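Local atomic coordinates of dipeptidase AC. Metallo peptidase. MEROPS family M19 (Rhodobacter sphaeroides, PDB entry 3LY0), a protein that probably hydrolyses dipeptides as a zinc-dependent metallodipeptidase of the M19 (membrane dipeptidase) family. Residues Asn14-Arg19 / Thr29-Gly34; Leu18-Asn23 / Ala100-Trp105; Thr37-Leu42 / Ala310-Gly315; Ser305-Ala310 / Ala317-Leu322. All coordinates share one frame; numbering follows the deposited sequence.

In the fold
Interactions 1 and 4 are buried contacts, whereas interactions 2 and 3 are only partly buried. Interactions 1 and 2 both use helix 16-22 and share L18 and R19: interaction 1 packs it against helix 27-32, interaction 2 against helix 89-109. Interactions 3 and 4 lie about 4 Å apart, centre to centre, and share A310 in the loop between strand 301-303 and helix 322-332. Apolar and aromatic packing round a phenylalanine dominates 1 and 4; 2 and 3 rest on CH-pi contacts over a histidine face, with an edge-on carbonyl and a bridging water added in 3. D15, D306 and the shared A310 bring interactions 1, 3 and 4 to the inhibitor, and R19 salt-bridges D308.

Interaction 1. Residues Asn14-Arg19 / Thr29-Gly34; sequences NDFLLR and TIWLKG. With ZN (zinc ion), chain D; LY0 ((2R)-3-[(R)-[(1R)-1-aminoethyl](hydroxy)phosphoryl]-2-methylpropanoic acid), chain C.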
loop_
_atom_site.group_PDB
_atom_site.type_symbol
_atom_site.label_atom_id
_atom_site.label_comp_id
_atom_site.label_asym_id
_atom_site.label_seq_id
_atom_site.Cartn_x
_atom_site.Cartn_y
_atom_site.Cartn_z
ATOM N N ASN A 14 -0.362 3.074 3.717
ATOM C CA ASN A 14 -1.374 4.025 4.173
ATOM C C ASN A 14 -1.234 5.361 3.471
ATOM O O ASN A 14 -0.159 5.690 2.968
ATOM C CB ASN A 14 -1.351 4.203 5.705
ATOM C CG ASN A 14 -0.258 5.146 6.171
ATOM O OD1 ASN A 14 -0.323 6.358 5.955
ATOM N ND2 ASN A 14 0.753 4.592 6.832
ATOM N N ASP A 15 -2.335 6.110 3.436
ATOM C CA ASP A 15 -2.369 7.416 2.802
ATOM C C ASP A 15 -2.575 8.555 3.797
ATOM O O ASP A 15 -3.176 9.573 3.468
ATOM C CB ASP A 15 -3.444 7.439 1.718
ATOM C CG ASP A 15 -3.112 6.515 0.568
ATOM O OD1 ASP A 15 -2.118 6.778 -0.144
ATOM O OD2 ASP A 15 -3.819 5.511 0.376
ATOM N N PHE A 16 -2.059 8.391 5.010
ATOM C CA PHE A 16 -2.141 9.468 5.985
ATOM C C PHE A 16 -1.587 10.789 5.447
ATOM O O PHE A 16 -2.114 11.850 5.763
ATOM C CB PHE A 16 -1.414 9.088 7.270
ATOM C CG PHE A 16 -1.469 10.148 8.324
ATOM C CD1 PHE A 16 -0.344 10.893 8.618
ATOM C CD2 PHE A 16 -2.655 10.416 8.992
ATOM C CE1 PHE A 16 -0.383 11.881 9.587
ATOM C CE2 PHE A 16 -2.712 11.403 9.954
ATOM C CZ PHE A 16 -1.571 12.136 10.257
ATOM N N LEU A 17 -0.534 10.735 4.638
ATOM C CA LEU A 17 0.065 11.966 4.127
ATOM C C LEU A 17 -0.928 12.784 3.297
ATOM O O LEU A 17 -0.817 14.006 3.218
ATOM C CB LEU A 17 1.330 11.671 3.311
ATOM C CG LEU A 17 2.542 11.190 4.114
ATOM C CD1 LEU A 17 3.629 10.727 3.173
ATOM C CD2 LEU A 17 3.061 12.301 5.043
ATOM N N LEU A 18 -1.904 12.119 2.687
ATOM C CA LEU A 18 -2.891 12.847 1.908
ATOM C C LEU A 18 -3.690 13.781 2.807
ATOM O O LEU A 18 -4.115 14.863 2.391
ATOM C CB LEU A 18 -3.813 11.872 1.163
ATOM C CG LEU A 18 -4.803 12.469 0.164
ATOM C CD1 LEU A 18 -4.087 13.076 -1.026
ATOM C CD2 LEU A 18 -5.768 11.376 -0.292
ATOM N N ARG A 19 -3.883 13.382 4.057
ATOM C CA ARG A 19 -4.625 14.226 4.980
ATOM C C ARG A 19 -3.844 15.470 5.359
ATOM O O ARG A 19 -4.425 16.540 5.559
ATOM C CB ARG A 19 -5.077 13.429 6.195
ATOM C CG ARG A 19 -6.216 12.474 5.805
ATOM C CD ARG A 19 -6.652 11.570 6.928
ATOM N NE ARG A 19 -6.939 12.326 8.136
ATOM C CZ ARG A 19 -6.760 11.852 9.358
ATOM N NH1 ARG A 19 -6.308 10.613 9.532
ATOM N NH2 ARG A 19 -7.025 12.620 10.403
ATOM N N THR A 29 -2.171 19.298 14.942
ATOM C CA THR A 29 -3.289 18.634 15.596
ATOM C C THR A 29 -3.599 17.291 14.937
ATOM O O THR A 29 -3.748 16.281 15.621
ATOM C CB THR A 29 -4.538 19.525 15.598
ATOM O OG1 THR A 29 -4.260 20.709 16.360
ATOM C CG2 THR A 29 -5.721 18.791 16.218
ATOM N N ILE A 30 -3.687 17.281 13.610
ATOM C CA ILE A 30 -4.052 16.060 12.896
ATOM C C ILE A 30 -3.122 14.905 13.267
ATOM O O ILE A 30 -3.570 13.804 13.551
ATOM C CB ILE A 30 -4.064 16.268 11.366
ATOM C CG1 ILE A 30 -5.177 17.246 10.974
ATOM C CG2 ILE A 30 -4.250 14.935 10.637
ATOM C CD1 ILE A 30 -5.098 17.703 9.530
ATOM N N TRP A 31 -1.822 15.168 13.268
ATOM C CA TRP A 31 -0.825 14.134 13.534
ATOM C C TRP A 31 -0.659 13.831 15.019
ATOM O O TRP A 31 -0.708 12.676 15.425
ATOM C CB TRP A 31 0.507 14.583 12.920
ATOM C CG TRP A 31 1.761 13.785 13.245
ATOM C CD1 TRP A 31 2.976 14.307 13.585
ATOM C CD2 TRP A 31 1.930 12.361 13.227
ATOM N NE1 TRP A 31 3.891 13.298 13.785
ATOM C CE2 TRP A 31 3.274 12.095 13.565
ATOM C CE3 TRP A 31 1.080 11.285 12.952
ATOM C CZ2 TRP A 31 3.783 10.801 13.640
ATOM C CZ3 TRP A 31 1.592 10.000 13.028
ATOM C CH2 TRP A 31 2.928 9.767 13.377
ATOM N N LEU A 32 -0.454 14.865 15.829
ATOM C CA LEU A 32 -0.108 14.631 17.226
ATOM C C LEU A 32 -1.308 14.358 18.135
ATOM O O LEU A 32 -1.158 13.724 19.171
ATOM C CB LEU A 32 0.718 15.795 17.770
ATOM C CG LEU A 32 2.034 16.027 17.024
ATOM C CD1 LEU A 32 2.746 17.219 17.625
ATOM C CD2 LEU A 32 2.910 14.779 17.086
ATOM N N LYS A 33 -2.480 14.839 17.743
ATOM C CA LYS A 33 -3.679 14.676 18.565
ATOM C C LYS A 33 -4.781 13.869 17.887
ATOM O O LYS A 33 -5.588 13.220 18.555
ATOM C CB LYS A 33 -4.235 16.048 18.946
ATOM C CG LYS A 33 -3.307 16.871 19.825
ATOM C CD LYS A 33 -3.946 18.191 20.218
ATOM C CE LYS A 33 -3.069 18.956 21.194
ATOM N NZ LYS A 33 -3.677 20.270 21.555
ATOM N N GLY A 34 -4.820 13.914 16.561
ATOM C CA GLY A 34 -5.971 13.433 15.823
ATOM C C GLY A 34 -6.948 14.588 15.695
ATOM O O GLY A 34 -6.932 15.506 16.522
HETATM ZN ZN ZN D . -2.645 5.000 -1.435
HETATM P P LY0 C . -5.377 4.198 -2.898
HETATM C C1 LY0 C . -6.285 6.758 -3.549
HETATM N N1 LY0 C . -4.013 6.488 -2.595
HETATM C C2 LY0 C . -5.381 6.000 -2.602
HETATM C C4 LY0 C . -7.027 3.487 -2.515
HETATM C C5 LY0 C . -7.593 2.573 -3.565
HETATM C C6 LY0 C . -6.599 1.556 -4.056
HETATM C C7 LY0 C . -8.953 2.012 -3.239
HETATM O O31 LY0 C . -4.296 3.644 -1.999
HETATM O O32 LY0 C . -4.969 3.931 -4.385
HETATM O O61 LY0 C . -6.873 0.862 -5.189
HETATM O O62 LY0 C . -5.521 1.361 -3.469
#
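F16 and R19, on one side of helix 16-22, reach across to I30 and W31 of helix 27-32. Ahead of them, N14 OD1 accepts from F16 N at 2.8 Å, in the plane of the amide and along an OD1 lone pair, forming an Asx turn. D15 takes no part in the packing; both its carboxylate oxygens chelate a zinc ion in the active site, OD1 at 2.3 Å and OD2 at 2.2 Å, and H13 and E139 also bind this metal. The F16 ring reaches helix 27-32 because its CG stands anti to the backbone N (chi1 -180°). Its CE1 lies 3.7 Å from W31 CE3, the two ring planes inclined at 50°, and its CZ is 3.9 Å from I30 CG2. Were F16 an alanine, I30 CG2 and the six-membered ring of W31 would probably lose their shared neighbour and a gap would open between the helices. R19 follows with a chain bent at chi3 (51°), which brings NH2 to 3.6 Å from I30 CG2; NH2 also salt-bridges D35, while NH1 makes a hydrogen bond to L40 O and a salt bridge to D308. Helix 89-109 packs on the contact: M106 touches F16 and its O accepts from W31 NE1. N14 and D15 lean on strand 50-57, and helix 42-48 packs on W31 through L42 and M45.

Interaction 2. Residues Leu18-Asn23 / Ala100-Trp105; sequences LRLLRN and AGHLLW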
loop_
_atom_site.group_PDB
_atom_site.type_symbol
_atom_site.label_atom_id
_atom_site.label_comp_id
_atom_site.label_asym_id
_atom_site.label_seq_id
_atom_site.Cartn_x
_atom_site.Cartn_y
_atom_site.Cartn_z
ATOM N N LEU A 18 -1.904 12.119 2.687
ATOM C CA LEU A 18 -2.891 12.847 1.908
ATOM C C LEU A 18 -3.690 13.781 2.807
ATOM O O LEU A 18 -4.115 14.863 2.391
ATOM C CB LEU A 18 -3.813 11.872 1.163
ATOM C CG LEU A 18 -4.803 12.469 0.164
ATOM C CD1 LEU A 18 -4.087 13.076 -1.026
ATOM C CD2 LEU A 18 -5.768 11.376 -0.292
ATOM N N ARG A 19 -3.883 13.382 4.057
ATOM C CA ARG A 19 -4.625 14.226 4.980
ATOM C C ARG A 19 -3.844 15.470 5.359
ATOM O O ARG A 19 -4.425 16.540 5.559
ATOM C CB ARG A 19 -5.077 13.429 6.195
ATOM C CG ARG A 19 -6.216 12.474 5.805
ATOM C CD ARG A 19 -6.652 11.570 6.928
ATOM N NE ARG A 19 -6.939 12.326 8.136
ATOM C CZ ARG A 19 -6.760 11.852 9.358
ATOM N NH1 ARG A 19 -6.308 10.613 9.532
ATOM N NH2 ARG A 19 -7.025 12.620 10.403
ATOM N N LEU A 20 -2.524 15.342 5.426
ATOM C CA LEU A 20 -1.690 16.510 5.684
ATOM C C LEU A 20 -1.620 17.411 4.456
ATOM O O LEU A 20 -1.615 18.638 4.582
ATOM C CB LEU A 20 -0.293 16.098 6.165
ATOM C CG LEU A 20 -0.313 15.252 7.447
ATOM C CD1 LEU A 20 1.085 14.986 7.970
ATOM C CD2 LEU A 20 -1.186 15.901 8.539
ATOM N N LEU A 21 -1.582 16.806 3.273
ATOM C CA LEU A 21 -1.617 17.564 2.022
ATOM C C LEU A 21 -2.876 18.419 1.962
ATOM O O LEU A 21 -2.833 19.573 1.527
ATOM C CB LEU A 21 -1.588 16.627 0.807
ATOM C CG LEU A 21 -1.514 17.322 -0.564
ATOM C CD1 LEU A 21 -0.165 17.990 -0.771
ATOM C CD2 LEU A 21 -1.818 16.352 -1.709
ATOM N N ARG A 22 -3.989 17.848 2.407
ATOM C CA ARG A 22 -5.289 18.506 2.275
ATOM C C ARG A 22 -5.562 19.575 3.329
ATOM O O ARG A 22 -6.407 20.442 3.122
ATOM C CB ARG A 22 -6.414 17.468 2.237
ATOM C CG ARG A 22 -6.425 16.690 0.928
ATOM C CD ARG A 22 -7.383 15.521 0.933
ATOM N NE ARG A 22 -7.597 15.039 -0.432
ATOM C CZ ARG A 22 -8.422 14.054 -0.768
ATOM N NH1 ARG A 22 -9.124 13.428 0.166
ATOM N NH2 ARG A 22 -8.551 13.701 -2.043
ATOM N N ASN A 23 -4.848 19.523 4.448
ATOM C CA ASN A 23 -5.019 20.528 5.501
ATOM C C ASN A 23 -3.704 20.792 6.231
ATOM O O ASN A 23 -3.572 20.495 7.416
ATOM C CB ASN A 23 -6.108 20.103 6.492
ATOM C CG ASN A 23 -6.523 21.228 7.437
ATOM O OD1 ASN A 23 -5.945 22.320 7.431
ATOM N ND2 ASN A 23 -7.530 20.959 8.263
ATOM N N ALA A 100 6.398 14.488 0.886
ATOM C CA ALA A 100 7.660 14.064 1.497
ATOM C C ALA A 100 8.062 15.013 2.628
ATOM O O ALA A 100 8.572 14.579 3.655
ATOM C CB ALA A 100 8.779 13.983 0.451
ATOM N N GLY A 101 7.812 16.305 2.431
ATOM C CA GLY A 101 8.102 17.304 3.447
ATOM C C GLY A 101 7.262 17.123 4.704
ATOM O O GLY A 101 7.751 17.312 5.821
ATOM N N HIS A 102 6.000 16.742 4.535
ATOM C CA HIS A 102 5.135 16.444 5.685
ATOM C C HIS A 102 5.633 15.211 6.442
ATOM O O HIS A 102 5.559 15.165 7.670
ATOM C CB HIS A 102 3.684 16.215 5.249
ATOM C CG HIS A 102 2.978 17.459 4.824
ATOM N ND1 HIS A 102 2.902 18.576 5.630
ATOM C CD2 HIS A 102 2.290 17.756 3.697
ATOM C CE1 HIS A 102 2.211 19.515 5.008
ATOM N NE2 HIS A 102 1.827 19.044 3.833
ATOM N N LEU A 103 6.148 14.222 5.716
ATOM C CA LEU A 103 6.623 12.997 6.347
ATOM C C LEU A 103 7.825 13.309 7.238
ATOM O O LEU A 103 7.909 12.846 8.373
ATOM C CB LEU A 103 6.980 11.946 5.296
ATOM C CG LEU A 103 7.414 10.579 5.816
ATOM C CD1 LEU A 103 6.281 9.927 6.595
ATOM C CD2 LEU A 103 7.869 9.676 4.681
ATOM N N LEU A 104 8.766 14.102 6.728
ATOM C CA LEU A 104 9.920 14.483 7.539
ATOM C C LEU A 104 9.470 15.335 8.716
ATOM O O LEU A 104 9.974 15.177 9.844
ATOM C CB LEU A 104 10.987 15.223 6.726
ATOM C CG LEU A 104 11.806 14.405 5.732
ATOM C CD1 LEU A 104 13.000 15.218 5.251
ATOM C CD2 LEU A 104 12.261 13.091 6.340
ATOM N N TRP A 105 8.539 16.245 8.459
ATOM C CA TRP A 105 7.970 17.046 9.536
ATOM C C TRP A 105 7.366 16.174 10.646
ATOM O O TRP A 105 7.545 16.468 11.824
ATOM C CB TRP A 105 6.939 18.054 9.015
ATOM C CG TRP A 105 6.200 18.652 10.147
ATOM C CD1 TRP A 105 6.600 19.704 10.917
ATOM C CD2 TRP A 105 4.967 18.188 10.707
ATOM N NE1 TRP A 105 5.677 19.939 11.907
ATOM C CE2 TRP A 105 4.665 19.022 11.799
ATOM C CE3 TRP A 105 4.078 17.156 10.377
ATOM C CZ2 TRP A 105 3.513 18.860 12.571
ATOM C CZ3 TRP A 105 2.928 16.994 11.145
ATOM C CH2 TRP A 105 2.660 17.840 12.230
#
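H102 ND1 is hydrogen-bonded to R27 NH1, and the imidazole held there presents one face to L20 on the neighbouring helix. L20 CB lies over that face, 3.9 Å from the ring centroid and 17° off the ring normal, a CH-pi contact displaced toward the rim of the ring. The two side chains run past each other in opposite directions, so the L20 branch runs back along the histidine, its CD1 4.0 Å from H102 CB. Having CG anti to the carbonyl carbon (chi1 -72°) swings the H102 ring out to helix 16-22. H102 NE2 stands 3.5 Å from L20 O, without forming a hydrogen bond. The L20 and W105 side chains cross at about a right angle, CD1 lying 4.2 Å from W105 CZ3. R27 serves this indole as well, through a cation-pi contact, and thereby links both aromatic groups of helix 89-109. L21 nears H102 through its backbone N, while its side chain packs on V95, A98 and M99. The short helix segments cross at 106°, 9.6 Å apart at the axes; A100 and L103 rest on strand 50-57, consistent with helices packed around the TIM-barrel fold of this family.

Interaction 3. Residues Thr37-Leu42 / Ala310-Gly315; sequences TGHLDL and ATIPQG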
loop_
_atom_site.group_PDB
_atom_site.type_symbol
_atom_site.label_atom_id
_atom_site.label_comp_id
_atom_site.label_asym_id
_atom_site.label_seq_id
_atom_site.Cartn_x
_atom_site.Cartn_y
_atom_site.Cartn_z
ATOM N N THR A 37 -11.238 12.559 12.673
ATOM C CA THR A 37 -11.586 11.988 11.377
ATOM C C THR A 37 -10.585 10.932 10.927
ATOM O O THR A 37 -9.513 10.771 11.511
ATOM C CB THR A 37 -11.673 13.067 10.270
ATOM O OG1 THR A 37 -10.357 13.477 9.873
ATOM C CG2 THR A 37 -12.458 14.281 10.751
ATOM N N GLY A 38 -10.946 10.214 9.873
ATOM C CA GLY A 38 -10.011 9.317 9.220
ATOM C C GLY A 38 -9.612 8.123 10.062
ATOM O O GLY A 38 -10.270 7.786 11.054
ATOM N N HIS A 39 -8.522 7.481 9.660
ATOM C CA HIS A 39 -8.143 6.188 10.209
ATOM C C HIS A 39 -6.930 6.240 11.117
ATOM O O HIS A 39 -6.816 5.434 12.040
ATOM C CB HIS A 39 -7.841 5.202 9.084
ATOM C CG HIS A 39 -9.038 4.806 8.284
ATOM N ND1 HIS A 39 -8.944 4.385 6.976
ATOM C CD2 HIS A 39 -10.353 4.756 8.606
ATOM C CE1 HIS A 39 -10.151 4.095 6.524
ATOM N NE2 HIS A 39 -11.024 4.308 7.496
ATOM N N LEU A 40 -6.023 7.171 10.840
ATOM C CA LEU A 40 -4.723 7.222 11.506
ATOM C C LEU A 40 -4.434 8.566 12.164
ATOM O O LEU A 40 -4.905 9.617 11.712
ATOM C CB LEU A 40 -3.595 6.934 10.500
ATOM C CG LEU A 40 -3.462 5.493 10.006
ATOM C CD1 LEU A 40 -2.621 5.460 8.724
ATOM C CD2 LEU A 40 -2.861 4.608 11.072
ATOM N N ASP A 41 -3.635 8.504 13.229
ATOM C CA ASP A 41 -2.923 9.630 13.823
ATOM C C ASP A 41 -2.041 9.002 14.894
ATOM O O ASP A 41 -2.175 7.812 15.179
ATOM C CB ASP A 41 -3.867 10.702 14.394
ATOM C CG ASP A 41 -4.958 10.124 15.271
ATOM O OD1 ASP A 41 -4.623 9.547 16.327
ATOM O OD2 ASP A 41 -6.153 10.256 14.900
ATOM N N LEU A 42 -1.125 9.766 15.467
ATOM C CA LEU A 42 -0.159 9.147 16.373
ATOM C C LEU A 42 -0.811 8.481 17.607
ATOM O O LEU A 42 -0.510 7.324 17.913
ATOM C CB LEU A 42 0.952 10.131 16.753
ATOM C CG LEU A 42 2.070 9.539 17.620
ATOM C CD1 LEU A 42 2.631 8.259 17.017
ATOM C CD2 LEU A 42 3.167 10.564 17.841
ATOM N N ALA A 310 -9.082 4.370 1.639
ATOM C CA ALA A 310 -10.273 3.643 1.201
ATOM C C ALA A 310 -11.245 3.433 2.351
ATOM O O ALA A 310 -10.874 3.536 3.513
ATOM C CB ALA A 310 -9.865 2.297 0.627
ATOM N N THR A 311 -12.491 3.110 2.026
ATOM C CA THR A 311 -13.440 2.673 3.047
ATOM C C THR A 311 -13.079 1.250 3.461
ATOM O O THR A 311 -12.830 0.402 2.601
ATOM C CB THR A 311 -14.882 2.685 2.515
ATOM O OG1 THR A 311 -15.218 4.019 2.115
ATOM C CG2 THR A 311 -15.857 2.224 3.597
ATOM N N ILE A 312 -13.063 0.991 4.769
ATOM C CA ILE A 312 -12.663 -0.319 5.293
ATOM C C ILE A 312 -13.826 -0.941 6.087
ATOM O O ILE A 312 -14.827 -0.264 6.337
ATOM C CB ILE A 312 -11.357 -0.202 6.138
ATOM C CG1 ILE A 312 -11.608 0.586 7.432
ATOM C CG2 ILE A 312 -10.250 0.450 5.309
ATOM C CD1 ILE A 312 -10.373 0.730 8.338
ATOM N N PRO A 313 -13.711 -2.224 6.470
ATOM C CA PRO A 313 -14.843 -2.889 7.135
ATOM C C PRO A 313 -15.214 -2.231 8.458
ATOM O O PRO A 313 -14.344 -1.787 9.201
ATOM C CB PRO A 313 -14.321 -4.313 7.386
ATOM C CG PRO A 313 -13.190 -4.486 6.389
ATOM C CD PRO A 313 -12.564 -3.132 6.297
ATOM N N GLN A 314 -16.512 -2.188 8.754
ATOM C CA GLN A 314 -16.983 -1.578 9.991
ATOM C C GLN A 314 -16.344 -2.188 11.243
ATOM O O GLN A 314 -16.142 -1.491 12.238
ATOM C CB GLN A 314 -18.513 -1.654 10.078
ATOM C CG GLN A 314 -19.064 -3.075 10.172
ATOM C CD GLN A 314 -20.577 -3.141 10.019
ATOM O OE1 GLN A 314 -21.246 -2.115 9.898
ATOM N NE2 GLN A 314 -21.118 -4.356 10.020
ATOM N N GLY A 315 -16.006 -3.475 11.176
ATOM C CA GLY A 315 -15.387 -4.175 12.293
ATOM C C GLY A 315 -13.973 -3.715 12.610
ATOM O O GLY A 315 -13.479 -3.918 13.719
HETATM O O HOH W 1 -13.820 3.500 6.581
#
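H39 meets I312 and A310 on one ring, and the tight part of the contact is the imidazole face. I312 CD1 sits over it, 3.9 Å from the centroid and 15° off the ring normal, a CH-pi contact offset toward the rim, while I312 CG2 approaches H39 CE1 at 3.8 Å. The methyl gets there because I312 CG1 lies between the backbone N and the carbonyl carbon (chi1 68°), which sends the chain end back over the histidine. At the ring edge, near its plane, A310 O comes to 3.1 Å from H39 CE1, a close approach of a carbonyl to a polarised C-H. The other, looser side is wet. There a water in the ring plane lies 3.1 Å from H39 NE2 and accepts from I312 N at 3.2 Å, bridging these two nitrogens. A310 CB points away from residues 37-42, and A310 lines the inhibitor pocket. Beyond the ring, H39 is fixed by its backbone, bonded to V319 and to D308 OD1. The residues 37-42 link helix 27-32 to helix 42-48, which D41 caps at its N-terminus, and 310-315 belong to the long connection from strand 301-303 to helix 322-332.

Interaction 4. Residues Ser305-Ala310 / Ala317-Leu322; sequences SDFDGA and ADVTGL. With LY0 ((2R)-3-[(R)-[(1R)-1-aminoethyl](hydroxy)phosphoryl]-2-methylpropanoic acid), chain C.
F307 lays one face of its ring against V319, whose CB lies 4.0 Å above the ring plane. Both segments belong to the long loop that follows strand 301-303 of the TIM barrel, and 305-310 opens with an ST turn in which F307 N donates to S305 OG at 2.9 Å. S305 CB covers the opposite face, 3.4 Å above the F307 ring plane, so the phenyl is sandwiched between a serine and a valine. The ring edge is met by L322 CD2, 4.1 Å from F307 CZ, and CZ also comes within 3.6 Å of V319 CA. F265 adds an edge-to-face partner in this pocket, which the ring enters with CG anti to the carbonyl carbon (chi1 -79°). The preceding residue belongs to the metal and inhibitor site: D306 OD1 is 2.7 Å from LY0 O31, and OD2, close to LY0 O62, is hydrogen-bonded to N264 ND2. If a leucine stood in place of D306, N264 ND2 would probably be left without its carboxylate acceptor and the phosphinate oxygen without a close polar neighbour. G309, lacking a side chain, leaves room for D306 OD1. In 317-322 an Asx turn shapes the 3-10 start: D318 OD1 receives T320 OG1 at 2.6 Å on its syn lone pair and T320 N at 2.8 Å on its anti lone pair.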
loop_
_atom_site.group_PDB
_atom_site.type_symbol
_atom_site.label_atom_id
_atom_site.label_comp_id
_atom_site.label_asym_id
_atom_site.label_seq_id
_atom_site.Cartn_x
_atom_site.Cartn_y
_atom_site.Cartn_z
ATOM N N SER A 305 -3.080 -2.227 4.757
ATOM C CA SER A 305 -4.372 -1.677 5.178
ATOM C C SER A 305 -5.081 -0.789 4.161
ATOM O O SER A 305 -6.291 -0.923 3.955
ATOM C CB SER A 305 -4.188 -0.883 6.479
ATOM O OG SER A 305 -3.379 0.268 6.270
ATOM N N ASP A 306 -4.328 0.126 3.554
ATOM C CA ASP A 306 -4.916 1.235 2.815
ATOM C C ASP A 306 -5.642 2.174 3.778
ATOM O O ASP A 306 -6.576 2.875 3.387
ATOM C CB ASP A 306 -5.870 0.732 1.722
ATOM C CG ASP A 306 -5.693 1.472 0.399
ATOM O OD1 ASP A 306 -4.940 2.476 0.331
ATOM O OD2 ASP A 306 -6.314 1.035 -0.589
ATOM N N PHE A 307 -5.203 2.204 5.037
ATOM C CA PHE A 307 -5.719 3.205 5.975
ATOM C C PHE A 307 -5.634 4.609 5.364
ATOM O O PHE A 307 -4.605 4.998 4.788
ATOM C CB PHE A 307 -4.946 3.209 7.302
ATOM C CG PHE A 307 -5.318 2.103 8.260
ATOM C CD1 PHE A 307 -6.639 1.756 8.489
ATOM C CD2 PHE A 307 -4.318 1.444 8.979
ATOM C CE1 PHE A 307 -6.961 0.750 9.402
ATOM C CE2 PHE A 307 -4.634 0.440 9.882
ATOM C CZ PHE A 307 -5.954 0.093 10.087
ATOM N N ASP A 308 -6.728 5.359 5.507
ATOM C CA ASP A 308 -6.879 6.724 4.989
ATOM C C ASP A 308 -6.900 6.838 3.466
ATOM O O ASP A 308 -6.934 7.943 2.922
ATOM C CB ASP A 308 -5.878 7.682 5.642
ATOM C CG ASP A 308 -6.305 8.095 7.044
ATOM O OD1 ASP A 308 -7.519 8.309 7.240
ATOM O OD2 ASP A 308 -5.442 8.197 7.940
ATOM N N GLY A 309 -6.925 5.695 2.783
ATOM C CA GLY A 309 -7.042 5.680 1.332
ATOM C C GLY A 309 -8.333 5.076 0.796
ATOM O O GLY A 309 -8.655 5.259 -0.374
ATOM N N ALA A 310 -9.082 4.370 1.639
ATOM C CA ALA A 310 -10.273 3.643 1.201
ATOM C C ALA A 310 -11.245 3.433 2.351
ATOM O O ALA A 310 -10.874 3.536 3.513
ATOM C CB ALA A 310 -9.865 2.297 0.627
ATOM N N ALA A 317 -12.798 -0.305 11.157
ATOM C CA ALA A 317 -13.177 1.115 11.296
ATOM C C ALA A 317 -12.038 2.135 11.229
ATOM O O ALA A 317 -12.162 3.169 10.570
ATOM C CB ALA A 317 -14.025 1.337 12.555
ATOM N N ASP A 318 -10.941 1.856 11.917
ATOM C CA ASP A 318 -9.767 2.720 11.881
ATOM C C ASP A 318 -8.640 1.928 12.518
ATOM O O ASP A 318 -8.799 0.737 12.784
ATOM C CB ASP A 318 -10.027 4.022 12.637
ATOM C CG ASP A 318 -10.582 3.787 14.026
ATOM O OD1 ASP A 318 -9.915 3.102 14.827
ATOM O OD2 ASP A 318 -11.698 4.272 14.303
ATOM N N VAL A 319 -7.502 2.571 12.759
ATOM C CA VAL A 319 -6.337 1.834 13.239
ATOM C C VAL A 319 -6.561 1.199 14.622
ATOM O O VAL A 319 -5.898 0.214 14.967
ATOM C CB VAL A 319 -5.055 2.694 13.220
ATOM C CG1 VAL A 319 -5.113 3.771 14.291
ATOM C CG2 VAL A 319 -3.815 1.816 13.415
ATOM N N THR A 320 -7.504 1.734 15.403
ATOM C CA THR A 320 -7.773 1.143 16.722
ATOM C C THR A 320 -8.528 -0.179 16.600
ATOM O O THR A 320 -8.768 -0.863 17.603
ATOM C CB THR A 320 -8.542 2.095 17.676
ATOM O OG1 THR A 320 -9.913 2.218 17.264
ATOM C CG2 THR A 320 -7.876 3.460 17.743
ATOM N N GLY A 321 -8.911 -0.538 15.379
ATOM C CA GLY A 321 -9.579 -1.806 15.137
ATOM C C GLY A 321 -8.644 -2.981 14.881
ATOM O O GLY A 321 -9.102 -4.109 14.701
ATOM N N LEU A 322 -7.340 -2.733 14.836
ATOM C CA LEU A 322 -6.404 -3.829 14.600
ATOM C C LEU A 322 -6.532 -4.953 15.637
ATOM O O LEU A 322 -6.455 -6.128 15.281
ATOM C CB LEU A 322 -4.964 -3.320 14.499
ATOM C CG LEU A 322 -4.662 -2.501 13.238
ATOM C CD1 LEU A 322 -3.252 -1.915 13.307
ATOM C CD2 LEU A 322 -4.845 -3.321 11.967
HETATM P P LY0 C . -5.377 4.198 -2.898
HETATM C C1 LY0 C . -6.285 6.758 -3.549
HETATM N N1 LY0 C . -4.013 6.488 -2.595
HETATM C C2 LY0 C . -5.381 6.000 -2.602
HETATM C C4 LY0 C . -7.027 3.487 -2.515
HETATM C C5 LY0 C . -7.593 2.573 -3.565
HETATM C C6 LY0 C . -6.599 1.556 -4.056
HETATM C C7 LY0 C . -8.953 2.012 -3.239
HETATM O O31 LY0 C . -4.296 3.644 -1.999
HETATM O O32 LY0 C . -4.969 3.931 -4.385
HETATM O O61 LY0 C . -6.873 0.862 -5.189
HETATM O O62 LY0 C . -5.521 1.361 -3.469
#